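Local coordinates for leucyl aminopeptidase (Trypanosoma brucei brucei, PDB 5NTD) that removes amino acids, leucine among them, from the N-termini of peptides as a metal-dependent M17 aminopeptidase that is inhibited by bestatin, at the interface of chains A and B and the interface of chains A and C. Coordinates in Å, arbitrary orientation; residue numbers count along the deposited sequence, not the author numbering. Chains: chain A/B/C, leucyl aminopeptidase.

Contact 1: the interface of chains A and B. Residues chain A 407-413, 498; chain B 443, 467-471.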
# COMPACT_ATOMS: atom_id res chain seq x y z
N GLY A 407 -10.53 -0.40 -19.84
CA GLY A 407 -11.63 0.25 -19.12
C GLY A 407 -11.38 1.73 -18.92
O GLY A 407 -12.24 2.56 -19.13
N ILE A 408 -10.17 2.04 -18.53
CA ILE A 408 -9.73 3.42 -18.36
C ILE A 408 -9.86 4.23 -19.67
O ILE A 408 -10.27 5.38 -19.68
CB ILE A 408 -8.31 3.47 -17.79
CG1 ILE A 408 -8.33 2.97 -16.35
CG2 ILE A 408 -7.76 4.88 -17.82
CD1 ILE A 408 -6.98 2.65 -15.78
N ALA A 409 -9.51 3.58 -20.75
CA ALA A 409 -9.42 4.26 -22.07
C ALA A 409 -10.76 4.41 -22.75
O ALA A 409 -11.18 5.51 -23.08
CB ALA A 409 -8.42 3.55 -22.98
N THR A 410 -11.41 3.29 -22.99
CA THR A 410 -12.66 3.23 -23.74
C THR A 410 -13.92 2.85 -22.95
O THR A 410 -15.03 2.89 -23.47
CB THR A 410 -12.56 2.31 -24.98
OG1 THR A 410 -12.39 0.95 -24.60
CG2 THR A 410 -11.41 2.72 -25.87
N GLY A 411 -13.74 2.45 -21.70
CA GLY A 411 -14.87 2.27 -20.78
C GLY A 411 -15.56 0.93 -20.80
O GLY A 411 -15.12 -0.02 -21.42
N ARG A 412 -16.68 0.86 -20.10
CA ARG A 412 -17.33 -0.40 -19.81
C ARG A 412 -18.15 -0.94 -20.97
O ARG A 412 -18.44 -2.14 -21.01
CB ARG A 412 -18.21 -0.27 -18.55
CG ARG A 412 -17.55 0.23 -17.26
CD ARG A 412 -16.68 -0.83 -16.74
NE ARG A 412 -16.25 -0.64 -15.36
CZ ARG A 412 -16.67 -1.35 -14.31
NH1 ARG A 412 -17.58 -2.32 -14.43
NH2 ARG A 412 -16.16 -1.10 -13.12
N HIS A 413 -18.52 -0.07 -21.90
CA HIS A 413 -19.44 -0.46 -23.01
C HIS A 413 -18.80 -0.54 -24.37
O HIS A 413 -19.41 -1.04 -25.31
CB HIS A 413 -20.63 0.46 -23.09
CG HIS A 413 -21.30 0.64 -21.77
ND1 HIS A 413 -20.89 1.60 -20.86
CD2 HIS A 413 -22.32 -0.01 -21.19
CE1 HIS A 413 -21.64 1.52 -19.78
NE2 HIS A 413 -22.51 0.55 -19.95
N TYR A 498 -13.65 -5.19 -20.21
CA TYR A 498 -14.86 -4.75 -19.47
C TYR A 498 -16.22 -5.02 -20.14
O TYR A 498 -17.18 -5.31 -19.46
CB TYR A 498 -14.73 -3.30 -19.04
CG TYR A 498 -13.71 -3.13 -17.96
CD1 TYR A 498 -12.37 -2.99 -18.26
CD2 TYR A 498 -14.09 -3.13 -16.62
CE1 TYR A 498 -11.43 -2.84 -17.26
CE2 TYR A 498 -13.15 -2.99 -15.60
CZ TYR A 498 -11.83 -2.86 -15.93
OH TYR A 498 -10.90 -2.71 -14.93
N LEU B 443 -13.04 8.37 -26.47
CA LEU B 443 -14.49 8.10 -26.62
C LEU B 443 -15.35 9.33 -26.26
O LEU B 443 -15.20 9.88 -25.20
CB LEU B 443 -14.92 6.93 -25.74
CG LEU B 443 -16.42 6.60 -25.68
CD1 LEU B 443 -16.88 6.03 -27.01
CD2 LEU B 443 -16.71 5.62 -24.55
N ARG B 467 -13.93 4.55 -11.79
CA ARG B 467 -12.77 5.19 -12.43
C ARG B 467 -12.27 4.40 -13.65
O ARG B 467 -11.48 4.91 -14.46
CB ARG B 467 -11.64 5.43 -11.42
N ASP B 468 -12.78 3.20 -13.82
CA ASP B 468 -12.46 2.35 -14.98
C ASP B 468 -13.52 2.38 -16.10
O ASP B 468 -13.81 1.38 -16.75
CB ASP B 468 -12.21 0.93 -14.52
CG ASP B 468 -13.35 0.35 -13.71
OD1 ASP B 468 -14.51 0.88 -13.76
OD2 ASP B 468 -13.08 -0.66 -13.04
N ASN B 469 -14.09 3.55 -16.33
CA ASN B 469 -15.16 3.76 -17.33
C ASN B 469 -14.94 5.00 -18.21
O ASN B 469 -15.72 5.94 -18.18
CB ASN B 469 -16.51 3.84 -16.66
CG ASN B 469 -17.65 3.69 -17.63
OD1 ASN B 469 -17.49 3.17 -18.73
ND2 ASN B 469 -18.82 4.14 -17.22
N ALA B 470 -13.84 4.97 -18.93
CA ALA B 470 -13.44 6.04 -19.89
C ALA B 470 -13.13 7.33 -19.14
O ALA B 470 -13.85 8.30 -19.21
CB ALA B 470 -14.49 6.26 -20.95
N GLY B 471 -12.04 7.28 -18.40
CA GLY B 471 -11.65 8.36 -17.52
C GLY B 471 -11.26 9.65 -18.22
O GLY B 471 -11.50 10.73 -17.71
O HOH W 1 -11.22 6.24 -25.98
O HOH W 2 -19.00 3.66 -20.67

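Contact 2: the interface of chains A and C. Residues chain A 163, 214, 310, 503-505; chain C 456-457.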
# COMPACT_ATOMS: atom_id res chain seq x y z
N HIS A 163 -29.91 -15.10 -15.77
CA HIS A 163 -28.94 -15.77 -16.65
C HIS A 163 -29.21 -17.25 -16.69
O HIS A 163 -29.61 -17.87 -15.70
CB HIS A 163 -27.48 -15.51 -16.21
CG HIS A 163 -27.04 -14.09 -16.36
ND1 HIS A 163 -25.72 -13.74 -16.46
CD2 HIS A 163 -27.75 -12.95 -16.49
CE1 HIS A 163 -25.63 -12.43 -16.61
NE2 HIS A 163 -26.86 -11.93 -16.62
N ASP A 214 -19.88 -16.66 -17.46
CA ASP A 214 -20.46 -16.76 -16.10
C ASP A 214 -19.94 -17.97 -15.32
O ASP A 214 -19.74 -17.92 -14.13
CB ASP A 214 -22.00 -16.91 -16.13
CG ASP A 214 -22.74 -15.58 -16.20
OD1 ASP A 214 -22.19 -14.54 -15.79
OD2 ASP A 214 -23.88 -15.60 -16.70
N LYS A 310 -12.51 -15.37 -13.78
CA LYS A 310 -13.25 -16.43 -14.55
C LYS A 310 -13.77 -15.88 -15.88
O LYS A 310 -14.01 -16.61 -16.81
CB LYS A 310 -14.43 -17.03 -13.77
CG LYS A 310 -15.62 -16.09 -13.63
CD LYS A 310 -16.80 -16.67 -12.89
CE LYS A 310 -17.85 -15.61 -12.67
NZ LYS A 310 -19.14 -16.10 -12.19
N SER A 503 -22.56 -5.76 -13.65
CA SER A 503 -22.77 -6.13 -12.24
C SER A 503 -23.67 -7.36 -12.08
O SER A 503 -23.70 -7.96 -11.01
CB SER A 503 -23.31 -4.97 -11.43
OG SER A 503 -24.58 -4.64 -11.88
N ASN A 504 -24.39 -7.72 -13.13
CA ASN A 504 -25.18 -8.99 -13.15
C ASN A 504 -24.46 -10.20 -13.70
O ASN A 504 -24.96 -11.30 -13.63
CB ASN A 504 -26.47 -8.82 -13.92
CG ASN A 504 -27.44 -7.84 -13.28
OD1 ASN A 504 -28.12 -7.14 -13.99
ND2 ASN A 504 -27.50 -7.78 -11.95
N GLY A 505 -23.26 -9.99 -14.19
CA GLY A 505 -22.43 -11.09 -14.70
C GLY A 505 -22.09 -10.85 -16.15
O GLY A 505 -22.03 -9.74 -16.61
N ASN C 456 -24.88 -13.30 -7.32
CA ASN C 456 -25.55 -13.36 -8.62
C ASN C 456 -25.95 -14.79 -9.03
O ASN C 456 -26.97 -15.01 -9.65
CB ASN C 456 -24.67 -12.78 -9.73
CG ASN C 456 -24.60 -11.27 -9.71
OD1 ASN C 456 -25.50 -10.60 -9.26
ND2 ASN C 456 -23.53 -10.73 -10.29
N HIS C 457 -25.08 -15.74 -8.74
CA HIS C 457 -25.19 -17.09 -9.33
C HIS C 457 -25.31 -18.25 -8.36
O HIS C 457 -25.72 -19.33 -8.74
CB HIS C 457 -23.98 -17.37 -10.23
CG HIS C 457 -23.73 -16.33 -11.26
ND1 HIS C 457 -24.69 -15.92 -12.15
CD2 HIS C 457 -22.65 -15.56 -11.49
CE1 HIS C 457 -24.20 -14.97 -12.91
NE2 HIS C 457 -22.97 -14.73 -12.53
O HOH W 3 -20.43 -13.65 -13.81

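Contact 1: the interface of chains A and B
The guanidinium of A:Arg412 has A:Tyr498 over one face, ring atom CE2 standing 3.9 Å above its plane and offset toward the rim, and the backbone O of B:Asp468 at its edge, in plane. Around this flat group the loop B:467-470 of one M17 aminopeptidase subunit docks on the C-terminal end of helix 404-410 of another, one patch of a two-fold interface whose twin has the chains exchanged. A:Arg412 reaches B:Asp468 with CG beside its own backbone N (chi1 -55°) and the chain bent at chi2 (-72°). It grips side-on, NE and NH2 both converging on carboxylate OD1 in the guanidinium plane. NH2, 2.7 Å from OD1 of B:Asp468, takes the syn lone pair and forms the salt bridge; NE, 2.8 Å from the same OD1, comes from above the carboxylate plane, because the two planes are turned 70° apart. The B:Asp468 carboxylate holds the crowded position between backbone N and carbonyl carbon, and its OD2 lies 3.5 Å from CE2 of A:Tyr498, so arginine and tyrosine border it together. B:Asn469 crosses the arginine stem at about a right angle: its OD1 accepts a hydrogen bond from the backbone N of A:Arg412 at 2.8 Å, the donor standing above the amide carbonyl plane, while its CG packs on CG of A:Arg412. Two late carbonyls of the helix accept backbone N-H groups of chain B. B:Ala470 N gives a nearly axial bond to A:Gly407 O at 2.9 Å, and the N of B:Gly471, which opens helix 471-480, meets a lone pair of A:Ile408 O. CB of B:Ala470 lies against the backbone of A:Gly411, whose lack of a side chain may allow this. Water 1 joins A:Ala409 O to B:Leu443 N; water 2 sits in the ring plane of A:His413, 2.8 Å from its ND1, and also bonds OD1 of B:Asn469.

Contact 2: the interface of chains A and C
C:His457, from a loop of one M17 aminopeptidase subunit, points its imidazole at a polar cluster of chain A formed by A:His163, A:Asp214 and A:Lys310. From CB, chi1 (-53°) sets CG beside the backbone N and anti to the carbonyl carbon, and chi2 (-55°) turns the ring toward A:Asp214. The ring then lies under its own neighbour: CB of C:Asn456 stands 3.7 Å above the ring plane, over its centre. CD2 faces the amine NZ of A:Lys310 at 3.6 Å. CE1 rests against the carboxylate carbon CG of A:Asp214, the two planes turned 52° apart. At the tip, NE2 bonds water 3 at 3.0 Å, and the same water bonds OD1 of A:Asp214, so a water bridges the two groups, while NE2 also stands 3.4 Å from OD1 of A:Asp214 in a direct contact. A:Asp214 ends helix 196-214 and is held from two directions. Its OD2 presents the syn lone pair to ND1 of A:His163 at 2.6 Å, nearly in the plane of that ring, and its backbone O takes NZ of A:Lys310 at 2.7 Å, on a lone pair in the carbonyl plane. The lysine chain is extended beyond CG to get there. The carboxylate may favour a protonated C:His457, and a charged A:Lys310 nearby would oppose this. Alongside, ND2 of C:Asn456 donates to the backbone O of A:Ser503 at 2.9 Å, from above the carbonyl plane.

Contact 1 and contact 2 lie about 20 Å apart, measured between the centres of their C-alpha atoms, and share no residue. Chain A uses the stretch 498-505 for the two: A:Tyr498, upstream of strand 501-502, in contact 1, and A:503-505, which runs into strand 505-506, in contact 2. The partner segments, 467-471 and 456-457, are near in sequence, although they come from different subunits. Chain A meets two neighbours at once, through a two-fold symmetric interface in contact 1 and one that is not an exact two-fold in contact 2, in line with the six copies of the deposited assembly and the hexamer typical of M17 aminopeptidases.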